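PDB 3QTM: negative regulator of ofd1 from Schizosaccharomyces pombe, which is required for correct translation termination, directly inhibits ofd1, and promotes stability of the Sre1N transcription factor that activates hypoxic genes. Local coordinates for residues A[138-143]-A[149-154]; A[132-137]-A[188-193]; A[54-59]-A[67-72]. All coordinates share one frame; numbering follows the deposited sequence.

Interaction 1 of 3, residues A[138-143]-A[149-154]; sequences WRHDNE and IPVTQL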
loop_
_atom_site.group_PDB
_atom_site.type_symbol
_atom_site.label_atom_id
_atom_site.label_comp_id
_atom_site.label_asym_id
_atom_site.label_seq_id
_atom_site.Cartn_x
_atom_site.Cartn_y
_atom_site.Cartn_z
ATOM N N TRP A 138 -6.978 -10.093 12.775
ATOM C CA TRP A 138 -6.330 -11.180 13.502
ATOM C C TRP A 138 -7.055 -11.464 14.820
ATOM O O TRP A 138 -7.255 -12.622 15.182
ATOM C CB TRP A 138 -4.848 -10.870 13.795
ATOM C CG TRP A 138 -4.117 -12.062 14.396
ATOM C CD1 TRP A 138 -3.449 -13.048 13.710
ATOM C CD2 TRP A 138 -4.014 -12.410 15.790
ATOM N NE1 TRP A 138 -2.929 -13.972 14.591
ATOM C CE2 TRP A 138 -3.265 -13.608 15.870
ATOM C CE3 TRP A 138 -4.468 -11.821 16.975
ATOM C CZ2 TRP A 138 -2.972 -14.227 17.086
ATOM C CZ3 TRP A 138 -4.177 -12.441 18.183
ATOM C CH2 TRP A 138 -3.432 -13.628 18.229
ATOM N N ARG A 139 -7.433 -10.419 15.552
ATOM C CA ARG A 139 -8.083 -10.631 16.840
ATOM C C ARG A 139 -9.451 -11.320 16.659
ATOM O O ARG A 139 -9.815 -12.233 17.408
ATOM C CB ARG A 139 -8.187 -9.323 17.635
ATOM C CG ARG A 139 -6.829 -8.781 18.118
ATOM C CD ARG A 139 -6.949 -7.449 18.879
ATOM N NE ARG A 139 -7.946 -7.521 19.940
ATOM C CZ ARG A 139 -8.550 -6.474 20.489
ATOM N NH1 ARG A 139 -8.270 -5.236 20.093
ATOM N NH2 ARG A 139 -9.441 -6.667 21.442
ATOM N N HIS A 140 -10.194 -10.886 15.650
ATOM C CA HIS A 140 -11.466 -11.510 15.322
ATOM C C HIS A 140 -11.310 -13.023 15.116
ATOM O O HIS A 140 -12.118 -13.804 15.596
ATOM C CB HIS A 140 -12.043 -10.889 14.060
ATOM C CG HIS A 140 -13.335 -11.505 13.632
ATOM N ND1 HIS A 140 -13.407 -12.516 12.699
ATOM C CD2 HIS A 140 -14.610 -11.261 14.022
ATOM C CE1 HIS A 140 -14.672 -12.859 12.520
ATOM N NE2 HIS A 140 -15.422 -12.111 13.313
ATOM N N ASP A 141 -10.256 -13.421 14.408
ATOM C CA ASP A 141 -10.020 -14.823 14.087
ATOM C C ASP A 141 -9.403 -15.620 15.227
ATOM O O ASP A 141 -9.458 -16.837 15.212
ATOM C CB ASP A 141 -9.135 -14.941 12.838
ATOM C CG ASP A 141 -9.766 -14.297 11.614
ATOM O OD1 ASP A 141 -11.015 -14.186 11.589
ATOM O OD2 ASP A 141 -9.020 -13.906 10.679
ATOM N N ASN A 142 -8.838 -14.948 16.228
ATOM C CA ASN A 142 -8.108 -15.661 17.281
ATOM C C ASN A 142 -8.577 -15.488 18.715
ATOM O O ASN A 142 -8.298 -16.338 19.559
ATOM C CB ASN A 142 -6.607 -15.357 17.200
ATOM C CG ASN A 142 -5.971 -15.955 15.962
ATOM O OD1 ASN A 142 -5.514 -17.095 15.983
ATOM N ND2 ASN A 142 -5.974 -15.201 14.863
ATOM N N GLU A 143 -9.255 -14.385 19.008
ATOM C CA GLU A 143 -9.703 -14.141 20.376
ATOM C C GLU A 143 -11.174 -14.554 20.520
ATOM O O GLU A 143 -12.025 -14.141 19.720
ATOM C CB GLU A 143 -9.490 -12.670 20.766
ATOM C CG GLU A 143 -8.022 -12.228 20.798
ATOM C CD GLU A 143 -7.842 -10.738 21.134
ATOM O OE1 GLU A 143 -6.720 -10.350 21.523
ATOM O OE2 GLU A 143 -8.810 -9.951 21.011
ATOM N N ILE A 149 -18.501 -10.991 16.819
ATOM C CA ILE A 149 -18.606 -9.655 16.240
ATOM C C ILE A 149 -18.217 -9.704 14.759
ATOM O O ILE A 149 -17.116 -10.139 14.419
ATOM C CB ILE A 149 -17.685 -8.649 16.947
ATOM C CG1 ILE A 149 -17.817 -8.769 18.472
ATOM C CG2 ILE A 149 -17.994 -7.234 16.461
ATOM C CD1 ILE A 149 -19.160 -8.272 19.041
ATOM N N PRO A 150 -19.125 -9.283 13.864
ATOM C CA PRO A 150 -18.769 -9.267 12.436
ATOM C C PRO A 150 -17.534 -8.398 12.197
ATOM O O PRO A 150 -17.484 -7.283 12.725
ATOM C CB PRO A 150 -19.991 -8.610 11.773
ATOM C CG PRO A 150 -21.116 -8.834 12.729
ATOM C CD PRO A 150 -20.512 -8.846 14.105
ATOM N N VAL A 151 -16.576 -8.881 11.407
ATOM C CA VAL A 151 -15.360 -8.122 11.149
ATOM C C VAL A 151 -15.652 -6.722 10.619
ATOM O O VAL A 151 -15.011 -5.754 11.023
ATOM C CB VAL A 151 -14.428 -8.843 10.144
ATOM C CG1 VAL A 151 -14.168 -10.258 10.578
ATOM C CG2 VAL A 151 -15.046 -8.847 8.776
ATOM N N THR A 152 -16.614 -6.607 9.705
ATOM C CA THR A 152 -16.880 -5.308 9.095
ATOM C C THR A 152 -17.372 -4.332 10.140
ATOM O O THR A 152 -17.042 -3.152 10.101
ATOM C CB THR A 152 -17.872 -5.404 7.932
ATOM O OG1 THR A 152 -19.064 -6.058 8.374
ATOM C CG2 THR A 152 -17.257 -6.208 6.792
ATOM N N GLN A 153 -18.145 -4.835 11.095
ATOM C CA GLN A 153 -18.574 -4.009 12.207
ATOM C C GLN A 153 -17.327 -3.542 12.970
ATOM O O GLN A 153 -17.189 -2.363 13.310
ATOM C CB GLN A 153 -19.502 -4.823 13.124
ATOM C CG GLN A 153 -20.034 -4.060 14.310
ATOM C CD GLN A 153 -20.980 -2.933 13.905
ATOM O OE1 GLN A 153 -21.537 -2.939 12.808
ATOM N NE2 GLN A 153 -21.170 -1.968 14.800
ATOM N N LEU A 154 -16.419 -4.482 13.223
ATOM C CA LEU A 154 -15.193 -4.235 13.981
ATOM C C LEU A 154 -14.279 -3.193 13.357
ATOM O O LEU A 154 -13.789 -2.307 14.048
ATOM C CB LEU A 154 -14.390 -5.529 14.088
ATOM C CG LEU A 154 -14.342 -6.308 15.387
ATOM C CD1 LEU A 154 -13.231 -7.347 15.288
ATOM C CD2 LEU A 154 -14.102 -5.373 16.552
#
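Beside His-140, which packs on Val-151, the carbonyl oxygen Arg-139 O is gripped by two backbone donors, Asn-142 N at 3.1 Å and Glu-143 N at 2.7 Å, closing the last turn of helix 119-142. The contact joins this end to the start of helix 151-170, two consecutive helices linked by a short loop in an all-helical protein of tetratricopeptide-repeat type. His-140 carries it almost alone. With CG trans to its own backbone N (chi1 178°), the imidazole extends across to the second helix, where Val-151 CG1 lies over one ring face near its centre and makes a CH-pi contact. Leu-154 CD1 rests on His-140 CB at 3.9 Å. Rotation of the ring is fixed from its own helix: His-140 ND1 donates to Asp-141 OD1 over 3.1 Å in a nearly straight bond (166°) that meets the carboxylate from above its plane. Replacing His-140 by an alanine would probably strip Val-151 CG1 of the flat surface beneath it and leave Asp-141 OD1 without its imidazole donor. Phe-198 also touches Val-151. Within the end of helix 119-142, Arg-139 NE forms a salt bridge with Glu-143 OE2 at 2.8 Å, the oxygen lying in the guanidinium plane, while Arg-139 NH1 turns to Glu-98.

Interaction 2 of 3, residues A[132-137]-A[188-193]; sequences KVRVLV and LYILSS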
loop_
_atom_site.group_PDB
_atom_site.type_symbol
_atom_site.label_atom_id
_atom_site.label_comp_id
_atom_site.label_asym_id
_atom_site.label_seq_id
_atom_site.Cartn_x
_atom_site.Cartn_y
_atom_site.Cartn_z
ATOM N N LYS A 132 -4.013 -0.931 12.503
ATOM C CA LYS A 132 -5.026 -1.306 13.482
ATOM C C LYS A 132 -6.036 -2.305 12.860
ATOM O O LYS A 132 -6.378 -3.320 13.477
ATOM C CB LYS A 132 -5.744 -0.058 14.001
ATOM C CG LYS A 132 -6.824 -0.326 15.051
ATOM C CD LYS A 132 -6.230 -0.818 16.367
ATOM C CE LYS A 132 -7.286 -0.865 17.482
ATOM N NZ LYS A 132 -6.793 -1.552 18.723
ATOM N N VAL A 133 -6.486 -2.019 11.637
ATOM C CA VAL A 133 -7.434 -2.888 10.938
ATOM C C VAL A 133 -6.890 -4.315 10.818
ATOM O O VAL A 133 -7.582 -5.297 11.101
ATOM C CB VAL A 133 -7.732 -2.354 9.522
ATOM C CG1 VAL A 133 -8.343 -3.446 8.662
ATOM C CG2 VAL A 133 -8.631 -1.096 9.576
ATOM N N ARG A 134 -5.636 -4.417 10.396
ATOM C CA ARG A 134 -4.991 -5.713 10.256
ATOM C C ARG A 134 -4.965 -6.484 11.574
ATOM O O ARG A 134 -5.267 -7.681 11.615
ATOM C CB ARG A 134 -3.577 -5.570 9.700
ATOM C CG ARG A 134 -2.836 -6.901 9.579
ATOM C CD ARG A 134 -1.411 -6.699 9.092
ATOM N NE ARG A 134 -0.672 -5.832 10.000
ATOM C CZ ARG A 134 -0.137 -6.233 11.150
ATOM N NH1 ARG A 134 -0.252 -7.497 11.536
ATOM N NH2 ARG A 134 0.519 -5.372 11.916
ATOM N N VAL A 135 -4.605 -5.809 12.656
ATOM C CA VAL A 135 -4.556 -6.495 13.944
ATOM C C VAL A 135 -5.970 -6.891 14.428
ATOM O O VAL A 135 -6.157 -7.967 15.014
ATOM C CB VAL A 135 -3.785 -5.683 15.010
ATOM C CG1 VAL A 135 -4.052 -6.240 16.385
ATOM C CG2 VAL A 135 -2.277 -5.709 14.710
ATOM N N LEU A 136 -6.963 -6.036 14.168
ATOM C CA LEU A 136 -8.343 -6.354 14.547
ATOM C C LEU A 136 -8.851 -7.609 13.818
ATOM O O LEU A 136 -9.510 -8.439 14.417
ATOM C CB LEU A 136 -9.289 -5.155 14.327
ATOM C CG LEU A 136 -9.225 -4.038 15.391
ATOM C CD1 LEU A 136 -10.074 -2.806 15.008
ATOM C CD2 LEU A 136 -9.629 -4.549 16.769
ATOM N N VAL A 137 -8.519 -7.741 12.535
ATOM C CA VAL A 137 -8.871 -8.935 11.770
ATOM C C VAL A 137 -8.254 -10.180 12.405
ATOM O O VAL A 137 -8.932 -11.199 12.574
ATOM C CB VAL A 137 -8.444 -8.831 10.299
ATOM C CG1 VAL A 137 -8.769 -10.123 9.556
ATOM C CG2 VAL A 137 -9.132 -7.646 9.618
ATOM N N LEU A 188 -1.295 0.218 2.441
ATOM C CA LEU A 188 -2.378 0.285 1.462
ATOM C C LEU A 188 -2.798 -1.118 1.025
ATOM O O LEU A 188 -3.939 -1.323 0.631
ATOM C CB LEU A 188 -2.006 1.129 0.233
ATOM C CG LEU A 188 -1.833 2.630 0.466
ATOM C CD1 LEU A 188 -1.705 3.343 -0.859
ATOM C CD2 LEU A 188 -3.011 3.195 1.265
ATOM N N TYR A 189 -1.885 -2.086 1.098
ATOM C CA TYR A 189 -2.243 -3.472 0.787
ATOM C C TYR A 189 -3.364 -3.945 1.707
ATOM O O TYR A 189 -4.240 -4.698 1.285
ATOM C CB TYR A 189 -1.055 -4.436 0.925
ATOM C CG TYR A 189 0.171 -4.120 0.079
ATOM C CD1 TYR A 189 0.067 -3.866 -1.287
ATOM C CD2 TYR A 189 1.444 -4.114 0.653
ATOM C CE1 TYR A 189 1.209 -3.588 -2.056
ATOM C CE2 TYR A 189 2.576 -3.837 -0.097
ATOM C CZ TYR A 189 2.457 -3.575 -1.448
ATOM O OH TYR A 189 3.603 -3.302 -2.176
ATOM N N ILE A 190 -3.330 -3.513 2.966
ATOM C CA ILE A 190 -4.360 -3.908 3.925
ATOM C C ILE A 190 -5.704 -3.415 3.444
ATOM O O ILE A 190 -6.696 -4.136 3.498
ATOM C CB ILE A 190 -4.087 -3.321 5.325
ATOM C CG1 ILE A 190 -2.747 -3.848 5.854
ATOM C CG2 ILE A 190 -5.249 -3.625 6.275
ATOM C CD1 ILE A 190 -2.181 -3.052 6.997
ATOM N N LEU A 191 -5.737 -2.175 2.968
ATOM C CA LEU A 191 -6.993 -1.590 2.506
ATOM C C LEU A 191 -7.509 -2.311 1.256
ATOM O O LEU A 191 -8.698 -2.580 1.143
ATOM C CB LEU A 191 -6.838 -0.087 2.237
ATOM C CG LEU A 191 -8.083 0.674 1.757
ATOM C CD1 LEU A 191 -9.230 0.538 2.741
ATOM C CD2 LEU A 191 -7.763 2.157 1.516
ATOM N N SER A 192 -6.613 -2.617 0.322
ATOM C CA SER A 192 -7.018 -3.260 -0.925
ATOM C C SER A 192 -7.598 -4.632 -0.629
ATOM O O SER A 192 -8.600 -5.048 -1.216
ATOM C CB SER A 192 -5.820 -3.416 -1.875
ATOM O OG SER A 192 -5.278 -2.162 -2.241
ATOM N N SER A 193 -6.945 -5.337 0.284
ATOM C CA SER A 193 -7.357 -6.676 0.652
ATOM C C SER A 193 -8.733 -6.621 1.301
ATOM O O SER A 193 -9.600 -7.461 1.035
ATOM C CB SER A 193 -6.326 -7.298 1.595
ATOM O OG SER A 193 -6.842 -8.462 2.212
#
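Ile-190 reaches from helix 188-197 to Val-133 and Arg-134 on helix 119-142, touching each with a different branch. The helices come close here, 6.6 Å between Arg-134 CA and Ile-190 CA. On the inner side the packing is wholly apolar: Ile-190 CG2 meets Val-133 CG1 at 3.9 Å, the two side chains sliding past each other in opposite directions. Val-133 is buried, and Tyr-158 of helix 151-170 also packs on it.

Toward the outer side the contact changes character. The Ile-190 chain is extended beyond CB (chi2 163°), which carries CD1 along to the base of Arg-134, where it lies 3.9 Å from Arg-134 CB and near the edge of the guanidinium group. Only the aliphatic root of the arginine is used closely. Its charged end bends back at chi3 (59°) toward neighbouring acids, with NE in a salt bridge to Glu-131 and NH2 in one to Glu-97. CD1 thus rests against the base of exposed Arg-134, whereas CG2 faces buried Val-133. Glu-131 adds a further touch to Ile-190 from the same helix as Arg-134. Through this one isoleucine, helix 188-197 is joined to helix 119-142, which lies about 50 residues earlier in the chain, within the all-helical stack of this tetratricopeptide-repeat-type protein.

Interaction 3 of 3, residues A[54-59]-A[67-72]; sequences RILRNT and KDFHAA. With SO4 (sulfate ion), chain C.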
loop_
_atom_site.group_PDB
_atom_site.type_symbol
_atom_site.label_atom_id
_atom_site.label_comp_id
_atom_site.label_asym_id
_atom_site.label_seq_id
_atom_site.Cartn_x
_atom_site.Cartn_y
_atom_site.Cartn_z
ATOM N N ARG A 54 12.681 14.110 24.380
ATOM C CA ARG A 54 13.580 15.179 24.795
ATOM C C ARG A 54 13.048 16.512 24.275
ATOM O O ARG A 54 13.074 17.521 24.982
ATOM C CB ARG A 54 15.010 14.940 24.294
ATOM C CG ARG A 54 16.049 15.895 24.915
ATOM C CD ARG A 54 17.482 15.578 24.456
ATOM N NE ARG A 54 17.765 14.143 24.523
ATOM C CZ ARG A 54 18.296 13.526 25.573
ATOM N NH1 ARG A 54 18.621 14.215 26.660
ATOM N NH2 ARG A 54 18.502 12.213 25.540
ATOM N N ILE A 55 12.561 16.512 23.040
ATOM C CA ILE A 55 12.015 17.736 22.463
ATOM C C ILE A 55 10.795 18.201 23.260
ATOM O O ILE A 55 10.640 19.391 23.528
ATOM C CB ILE A 55 11.677 17.558 20.980
ATOM C CG1 ILE A 55 12.970 17.418 20.170
ATOM C CG2 ILE A 55 10.855 18.726 20.471
ATOM C CD1 ILE A 55 12.746 17.010 18.726
ATOM N N LEU A 56 9.946 17.262 23.670
ATOM C CA LEU A 56 8.793 17.617 24.496
ATOM C C LEU A 56 9.212 18.213 25.845
ATOM O O LEU A 56 8.557 19.110 26.354
ATOM C CB LEU A 56 7.865 16.417 24.698
ATOM C CG LEU A 56 6.983 16.129 23.481
ATOM C CD1 LEU A 56 6.478 14.677 23.476
ATOM C CD2 LEU A 56 5.824 17.120 23.437
ATOM N N ARG A 57 10.304 17.713 26.416
ATOM C CA ARG A 57 10.785 18.196 27.704
ATOM C C ARG A 57 11.354 19.611 27.618
ATOM O O ARG A 57 11.215 20.391 28.547
ATOM C CB ARG A 57 11.866 17.267 28.263
ATOM C CG ARG A 57 11.334 15.983 28.866
ATOM C CD ARG A 57 12.375 15.330 29.780
ATOM N NE ARG A 57 13.609 15.029 29.071
ATOM C CZ ARG A 57 13.817 13.921 28.362
ATOM N NH1 ARG A 57 12.866 13.000 28.261
ATOM N NH2 ARG A 57 14.982 13.737 27.750
ATOM N N ASN A 58 11.992 19.933 26.501
ATOM C CA ASN A 58 12.760 21.168 26.388
ATOM C C ASN A 58 12.085 22.319 25.640
ATOM O O ASN A 58 12.588 23.430 25.661
ATOM C CB ASN A 58 14.105 20.889 25.723
ATOM C CG ASN A 58 14.964 19.921 26.516
ATOM O OD1 ASN A 58 15.741 19.167 25.942
ATOM N ND2 ASN A 58 14.829 19.939 27.832
ATOM N N THR A 59 10.975 22.067 24.962
ATOM C CA THR A 59 10.344 23.131 24.187
ATOM C C THR A 59 9.663 24.128 25.128
ATOM O O THR A 59 9.166 23.748 26.186
ATOM C CB THR A 59 9.329 22.573 23.161
ATOM O OG1 THR A 59 8.754 23.653 22.411
ATOM C CG2 THR A 59 8.219 21.829 23.871
ATOM N N LYS A 67 2.646 19.840 13.380
ATOM C CA LYS A 67 2.110 18.550 12.992
ATOM C C LYS A 67 3.226 17.567 12.602
ATOM O O LYS A 67 3.119 16.377 12.891
ATOM C CB LYS A 67 1.132 18.712 11.839
ATOM C CG LYS A 67 -0.134 19.512 12.183
ATOM C CD LYS A 67 -1.197 19.308 11.105
ATOM C CE LYS A 67 -2.481 20.066 11.422
ATOM N NZ LYS A 67 -2.245 21.527 11.386
ATOM N N ASP A 68 4.274 18.065 11.942
ATOM C CA ASP A 68 5.394 17.219 11.512
ATOM C C ASP A 68 6.127 16.573 12.678
ATOM O O ASP A 68 6.681 15.494 12.533
ATOM C CB ASP A 68 6.405 18.011 10.673
ATOM C CG ASP A 68 5.923 18.256 9.255
ATOM O OD1 ASP A 68 4.877 17.680 8.871
ATOM O OD2 ASP A 68 6.598 19.021 8.524
ATOM N N PHE A 69 6.158 17.241 13.827
ATOM C CA PHE A 69 6.723 16.616 15.019
ATOM C C PHE A 69 5.904 15.385 15.429
ATOM O O PHE A 69 6.456 14.301 15.648
ATOM C CB PHE A 69 6.821 17.594 16.195
ATOM C CG PHE A 69 7.058 16.900 17.533
ATOM C CD1 PHE A 69 8.332 16.542 17.929
ATOM C CD2 PHE A 69 6.002 16.593 18.371
ATOM C CE1 PHE A 69 8.551 15.892 19.136
ATOM C CE2 PHE A 69 6.213 15.942 19.590
ATOM C CZ PHE A 69 7.485 15.585 19.966
ATOM N N HIS A 70 4.589 15.545 15.531
ATOM C CA HIS A 70 3.755 14.421 15.975
ATOM C C HIS A 70 3.728 13.306 14.922
ATOM O O HIS A 70 3.597 12.132 15.268
ATOM C CB HIS A 70 2.331 14.876 16.304
ATOM C CG HIS A 70 2.270 15.976 17.314
ATOM N ND1 HIS A 70 2.337 15.744 18.671
ATOM C CD2 HIS A 70 2.152 17.318 17.164
ATOM C CE1 HIS A 70 2.276 16.897 19.313
ATOM N NE2 HIS A 70 2.153 17.865 18.423
ATOM N N ALA A 71 3.852 13.683 13.645
ATOM C CA ALA A 71 3.910 12.714 12.558
ATOM C C ALA A 71 5.142 11.824 12.677
ATOM O O ALA A 71 5.041 10.619 12.502
ATOM C CB ALA A 71 3.890 13.416 11.209
ATOM N N ALA A 72 6.309 12.418 12.960
ATOM C CA ALA A 72 7.536 11.636 13.094
ATOM C C ALA A 72 7.464 10.722 14.311
ATOM O O ALA A 72 7.890 9.575 14.270
ATOM C CB ALA A 72 8.746 12.544 13.203
HETATM S S SO4 C . 17.464 16.433 28.779
HETATM O O1 SO4 C . 16.108 16.993 28.831
HETATM O O2 SO4 C . 18.052 16.668 27.459
HETATM O O3 SO4 C . 18.310 17.091 29.775
HETATM O O4 SO4 C . 17.420 14.995 29.059
#
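Phe-69 drives its ring toward Leu-56 and Ile-55, bridging helix 38-58 and helix 67-82, consecutive helices of this tetratricopeptide-repeat-type fold. Its CG stands trans to the backbone N (chi1 165°), directing the far end of the ring at the other helix. There CZ does most of the touching: it lies 3.6 Å from Leu-56 CG and 3.8 Å from Leu-56 CD1. Leu-56 sits by the CZ-CE2 end of the ring, with CD1 nearest the ring plane and CG and CD2 displaced to the same side, the two side chains running at a slant to one another. Ile-55 approaches the neighbouring corner, its CG2 3.9 Å from Phe-69 CE1, and slides past the ring in the opposite direction. Leu-65 in the intervening loop packs on both aliphatic residues, and Leu-22 of helix 15-34 touches Phe-69. Within its own helix, Phe-69 CD2 sits over the centre of the His-70 ring, whose ND1 is hydrogen-bonded to Arg-107.

The opposite side of helix 38-58 is polar. Near its end Arg-54 and Arg-57 gather round a sulfate ion, probably picked up from the crystallisation solution. Their guanidinium groups are turned edge against face, Arg-57 NH2 lying 3.8 Å above the Arg-54 plane, an approach the anion's charge is likely to ease. Both arginine chains bend at chi3 to reach it. Arg-54 NH1 holds sulfate O2 at 2.6 Å, with that oxygen in the guanidinium plane. Arg-57 uses two nitrogens on two oxygens: NH2 donates to O4 over 3.0 Å, and NE to O1 over 3.2 Å in a nearly straight bond (168°). A weak bond from Asn-58 ND2 at 3.4 Å adds a second donor to sulfate O1.

In the fold
Interactions 1 and 2 share helix 119-142 and meet directly, with Leu-136 CD1 packing against Leu-154 O; their centres are about 12 Å apart. Interaction 3 joins earlier helices and touches neither of the other two contacts, its centre about 28 Å from that of interaction 2 and about 35 Å from that of interaction 1. It is buried and wholly apolar across its helices, with Arg-54, Arg-57 and Asn-58 meeting a sulfate on the far side of helix 38-58. Interaction 2, nearest the middle of the chain, is partly buried, apolar at Val-133 and bordered by the charged end of Arg-134. Interaction 1 is a surface contact in which the His-140 ring, set by Asp-141, packs on aliphatic Val-151 and Leu-154.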